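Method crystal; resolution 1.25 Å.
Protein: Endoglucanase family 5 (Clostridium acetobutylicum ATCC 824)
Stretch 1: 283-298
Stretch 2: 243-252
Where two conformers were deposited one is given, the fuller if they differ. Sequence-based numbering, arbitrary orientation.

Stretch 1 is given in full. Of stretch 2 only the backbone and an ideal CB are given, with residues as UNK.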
# COMPACT_ATOMS: atom_id res chain seq x y z
N SER A 283 -9.94 -19.59 -3.20
CA SER A 283 -9.38 -20.44 -2.14
C SER A 283 -8.16 -19.80 -1.50
O SER A 283 -8.02 -19.74 -0.28
CB SER A 283 -9.01 -21.80 -2.70
OG SER A 283 -10.15 -22.57 -3.09
N LEU A 284 -7.30 -19.21 -2.33
CA LEU A 284 -6.12 -18.51 -1.83
C LEU A 284 -6.53 -17.33 -0.98
O LEU A 284 -6.03 -17.14 0.14
CB LEU A 284 -5.21 -18.07 -2.98
CG LEU A 284 -4.11 -17.07 -2.61
CD1 LEU A 284 -3.15 -17.64 -1.56
CD2 LEU A 284 -3.34 -16.69 -3.87
N ALA A 285 -7.42 -16.48 -1.50
CA ALA A 285 -7.81 -15.27 -0.78
C ALA A 285 -8.46 -15.62 0.54
O ALA A 285 -8.21 -14.97 1.56
CB ALA A 285 -8.74 -14.41 -1.62
N LYS A 286 -9.32 -16.64 0.55
CA LYS A 286 -9.99 -17.01 1.79
C LYS A 286 -8.97 -17.36 2.87
O LYS A 286 -9.06 -16.89 4.01
CB LYS A 286 -10.93 -18.18 1.54
CG LYS A 286 -11.72 -18.57 2.77
CD LYS A 286 -12.72 -19.69 2.45
CE LYS A 286 -13.49 -20.12 3.70
NZ LYS A 286 -14.72 -20.89 3.36
N PHE A 287 -8.00 -18.22 2.53
CA PHE A 287 -7.00 -18.65 3.50
C PHE A 287 -6.10 -17.49 3.88
O PHE A 287 -5.79 -17.30 5.06
CB PHE A 287 -6.18 -19.81 2.96
CG PHE A 287 -5.23 -20.38 3.96
CD1 PHE A 287 -5.66 -21.27 4.93
CD2 PHE A 287 -3.91 -19.97 3.99
CE1 PHE A 287 -4.78 -21.76 5.87
CE2 PHE A 287 -3.04 -20.48 4.95
CZ PHE A 287 -3.47 -21.35 5.88
N TYR A 288 -5.68 -16.68 2.90
CA TYR A 288 -4.77 -15.58 3.17
C TYR A 288 -5.40 -14.60 4.14
O TYR A 288 -4.80 -14.26 5.17
CB TYR A 288 -4.41 -14.92 1.83
CG TYR A 288 -3.24 -13.98 1.77
CD1 TYR A 288 -2.33 -14.09 0.73
CD2 TYR A 288 -3.05 -12.97 2.69
CE1 TYR A 288 -1.24 -13.19 0.60
CE2 TYR A 288 -1.96 -12.07 2.59
CZ TYR A 288 -1.07 -12.20 1.56
OH TYR A 288 -0.03 -11.28 1.51
N VAL A 289 -6.61 -14.13 3.85
CA VAL A 289 -7.24 -13.13 4.70
C VAL A 289 -7.53 -13.71 6.08
O VAL A 289 -7.30 -13.04 7.10
CB VAL A 289 -8.49 -12.54 4.02
CG1 VAL A 289 -9.25 -11.64 4.98
CG2 VAL A 289 -8.12 -11.83 2.74
N SER A 290 -8.04 -14.96 6.16
CA SER A 290 -8.40 -15.50 7.47
C SER A 290 -7.16 -15.79 8.31
O SER A 290 -7.15 -15.50 9.51
CB SER A 290 -9.27 -16.73 7.30
OG SER A 290 -8.59 -17.77 6.65
N ASP A 291 -6.12 -16.35 7.71
CA ASP A 291 -4.90 -16.62 8.48
C ASP A 291 -4.21 -15.33 8.88
O ASP A 291 -3.73 -15.19 10.02
CB ASP A 291 -3.97 -17.51 7.66
CG ASP A 291 -2.92 -18.20 8.49
OD1 ASP A 291 -3.10 -18.33 9.72
OD2 ASP A 291 -1.92 -18.63 7.91
N ALA A 292 -4.16 -14.35 7.98
CA ALA A 292 -3.60 -13.05 8.35
C ALA A 292 -4.35 -12.44 9.54
O ALA A 292 -3.72 -11.97 10.49
CB ALA A 292 -3.61 -12.12 7.13
N ARG A 293 -5.67 -12.50 9.51
CA ARG A 293 -6.46 -11.92 10.59
C ARG A 293 -6.21 -12.64 11.91
O ARG A 293 -6.15 -11.99 12.97
CB ARG A 293 -7.95 -11.94 10.26
CG ARG A 293 -8.89 -11.52 11.42
CD ARG A 293 -9.20 -10.01 11.47
NE ARG A 293 -8.07 -9.17 11.85
CZ ARG A 293 -7.55 -8.19 11.10
NH1 ARG A 293 -8.06 -7.91 9.91
NH2 ARG A 293 -6.52 -7.51 11.57
N LYS A 294 -6.04 -13.96 11.88
CA LYS A 294 -5.73 -14.67 13.11
C LYS A 294 -4.42 -14.19 13.70
O LYS A 294 -4.23 -14.27 14.93
CB LYS A 294 -5.67 -16.16 12.81
CG LYS A 294 -7.03 -16.80 12.65
CD LYS A 294 -6.93 -18.29 12.30
CE LYS A 294 -8.32 -18.88 12.08
NZ LYS A 294 -8.24 -20.28 11.58
N LYS A 295 -3.51 -13.72 12.87
CA LYS A 295 -2.22 -13.16 13.27
C LYS A 295 -2.25 -11.64 13.42
O LYS A 295 -1.18 -11.03 13.52
CB LYS A 295 -1.16 -13.61 12.27
CG LYS A 295 -0.92 -15.14 12.31
CD LYS A 295 -0.20 -15.63 11.07
CE LYS A 295 0.32 -17.06 11.19
NZ LYS A 295 -0.67 -18.05 11.69
N GLY A 296 -3.42 -11.02 13.44
CA GLY A 296 -3.51 -9.60 13.67
C GLY A 296 -3.18 -8.71 12.48
O GLY A 296 -3.00 -7.50 12.66
N ILE A 297 -3.08 -9.27 11.28
CA ILE A 297 -2.63 -8.56 10.09
C ILE A 297 -3.81 -8.28 9.17
O ILE A 297 -4.58 -9.19 8.82
CB ILE A 297 -1.58 -9.39 9.34
CG1 ILE A 297 -0.35 -9.69 10.22
CG2 ILE A 297 -1.16 -8.68 8.06
CD1 ILE A 297 0.50 -10.83 9.71
N THR A 298 -3.98 -7.02 8.78
CA THR A 298 -4.97 -6.58 7.79
C THR A 298 -4.35 -6.54 6.41
O THR A 298 -3.19 -6.13 6.26
CB THR A 298 -5.53 -5.24 8.20
OG1 THR A 298 -6.34 -5.48 9.36
CG2 THR A 298 -6.36 -4.59 7.14
N UNK A 243 0.20 -25.85 -0.11
CA UNK A 243 -0.01 -24.43 -0.37
C UNK A 243 -0.36 -23.68 0.91
O UNK A 243 0.11 -22.56 1.15
CB UNK A 243 -1.12 -24.24 -1.41
N UNK A 244 -1.21 -24.28 1.74
CA UNK A 244 -1.55 -23.67 3.02
C UNK A 244 -0.33 -23.58 3.93
O UNK A 244 -0.10 -22.54 4.56
CB UNK A 244 -2.66 -24.46 3.71
N UNK A 245 0.47 -24.63 3.99
CA UNK A 245 1.66 -24.60 4.84
C UNK A 245 2.63 -23.50 4.43
O UNK A 245 3.19 -22.82 5.28
CB UNK A 245 2.37 -25.95 4.80
N UNK A 246 2.84 -23.32 3.13
CA UNK A 246 3.81 -22.31 2.70
C UNK A 246 3.32 -20.91 3.04
O UNK A 246 4.08 -20.05 3.52
CB UNK A 246 4.07 -22.42 1.20
N UNK A 247 2.04 -20.63 2.77
CA UNK A 247 1.52 -19.30 3.05
C UNK A 247 1.45 -19.03 4.54
O UNK A 247 1.79 -17.94 4.99
CB UNK A 247 0.13 -19.13 2.42
N UNK A 248 1.01 -20.00 5.32
CA UNK A 248 1.02 -19.84 6.77
C UNK A 248 2.43 -19.58 7.28
O UNK A 248 2.62 -18.76 8.20
CB UNK A 248 0.43 -21.08 7.45
N UNK A 249 3.43 -20.26 6.72
CA UNK A 249 4.81 -19.99 7.12
C UNK A 249 5.21 -18.54 6.86
O UNK A 249 5.89 -17.91 7.69
CB UNK A 249 5.76 -20.93 6.38
N UNK A 250 4.82 -17.99 5.71
CA UNK A 250 5.17 -16.61 5.40
C UNK A 250 4.47 -15.64 6.34
O UNK A 250 5.09 -14.70 6.85
CB UNK A 250 4.81 -16.28 3.95
N UNK A 251 3.19 -15.87 6.61
CA UNK A 251 2.46 -15.01 7.53
C UNK A 251 2.98 -15.14 8.95
O UNK A 251 3.08 -14.15 9.68
CB UNK A 251 0.97 -15.34 7.49
N UNK A 252 3.38 -16.36 9.34
CA UNK A 252 3.92 -16.55 10.68
C UNK A 252 5.25 -15.84 10.86
O UNK A 252 5.56 -15.36 11.96
CB UNK A 252 4.08 -18.04 10.98

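Stretch 2 is helical throughout and runs beside the helix 283-294, the two axes 10.0 Å apart at closest approach and 35° from parallel, so each turn presents one or two positions to stretch 1.

Position 243 points sideways, and nothing of stretch 1 lies within 5.5 Å of its ideal CB; almost any helix-compatible residue would do. It is Asp243.

At 244 the ideal CB sits 3.9 Å from CZ of Phe287, over one face of the ring. An aliphatic chain, long or branched, could cover that face. The residue is Lys244, whose CG lies 4.0 Å from the ring centroid and 13° off the normal, a CH-pi contact made by the methylenes while the ammonium group extends beyond them.

Positions 245 and 246 find nothing of stretch 1 near their CB atoms, so the contact sets no preference; they are Asp245 and Ala246.

Position 247 points toward stretch 1, its ideal CB 4.3 Å from CE2 of Phe287 and 5.4 Å from CD1 of Leu284. With CB of Tyr288 also nearby, the surroundings are apolar and call for Leu, Ile or Met. Leu247 fills the site: its CD2 lies 3.6 Å from CD1 of Leu284, 3.8 Å from CD2 of Phe287 and 3.8 Å from CB of Tyr288.

At 248 the ideal CB is 3.4 Å from OD2 of Asp291 and 5.3 Å from NZ of Lys295. The carboxylate invites a donor such as Ser, Thr or Asn, whereas the ammonium favours an acid. The choice is Asp248, whose OD1 accepts a hydrogen bond from NZ of Lys295 (3.1 Å) within a salt bridge. Since the same NZ also bridges to OD1 of Asp291 at 3.1 Å, one lysine serves both acids. OD1 of Asp248 lies just 2.5 Å from OD2 of Asp291, an unusually close approach of two acid oxygens.

Position 249 points away with room for a side chain, and its helical angles do not demand glycine, yet it is Gly249. Position 250 is also unconstrained by stretch 1; Gln250 makes no contact with it.

Position 251 points toward stretch 1, with CD of Lys295 3.8 Å and CD1 of Ile297 5.0 Å from its ideal CB. A sizeable aliphatic residue suits it. Leu251 places CD2 4.2 Å from both CE2 of Tyr288 and CB of Ala292, and its CB packs 3.8 Å from CD of Lys295.

At 252 the ideal CB lies 3.9 Å from CE of Lys295, where a small polar or aliphatic residue could rest. Asn252 brings OD1 to 3.6 Å from CE of Lys295.

Stretch 2 243-252: DKDALDGQLN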
# COMPACT_ATOMS: atom_id res chain seq x y z
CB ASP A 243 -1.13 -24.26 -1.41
CG ASP A 243 -0.70 -24.60 -2.81
OD1 ASP A 243 0.54 -24.67 -3.07
OD2 ASP A 243 -1.55 -24.87 -3.68
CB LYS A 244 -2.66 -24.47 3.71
CG LYS A 244 -4.01 -24.37 3.00
CD LYS A 244 -5.06 -25.29 3.61
CE LYS A 244 -6.46 -24.80 3.28
NZ LYS A 244 -7.50 -25.44 4.14
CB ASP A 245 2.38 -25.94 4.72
CG ASP A 245 1.77 -27.04 5.53
OD1 ASP A 245 0.77 -26.85 6.27
OD2 ASP A 245 2.28 -28.18 5.36
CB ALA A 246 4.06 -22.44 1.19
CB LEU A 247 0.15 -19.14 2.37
CG LEU A 247 -0.52 -17.78 2.56
CD1 LEU A 247 0.34 -16.63 2.20
CD2 LEU A 247 -1.82 -17.75 1.79
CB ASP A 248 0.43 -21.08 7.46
CG ASP A 248 0.35 -20.89 8.93
OD1 ASP A 248 -0.43 -20.03 9.36
OD2 ASP A 248 1.07 -21.64 9.67
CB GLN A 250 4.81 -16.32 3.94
CG GLN A 250 5.67 -17.04 2.92
CD GLN A 250 5.07 -17.00 1.55
OE1 GLN A 250 3.86 -17.17 1.38
NE2 GLN A 250 5.90 -16.76 0.56
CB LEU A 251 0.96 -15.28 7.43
CG LEU A 251 0.30 -14.91 6.10
CD1 LEU A 251 -1.08 -15.51 6.03
CD2 LEU A 251 0.24 -13.40 5.95
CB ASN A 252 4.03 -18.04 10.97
CG ASN A 252 3.98 -18.33 12.44
OD1 ASN A 252 3.23 -17.69 13.18
ND2 ASN A 252 4.80 -19.28 12.88
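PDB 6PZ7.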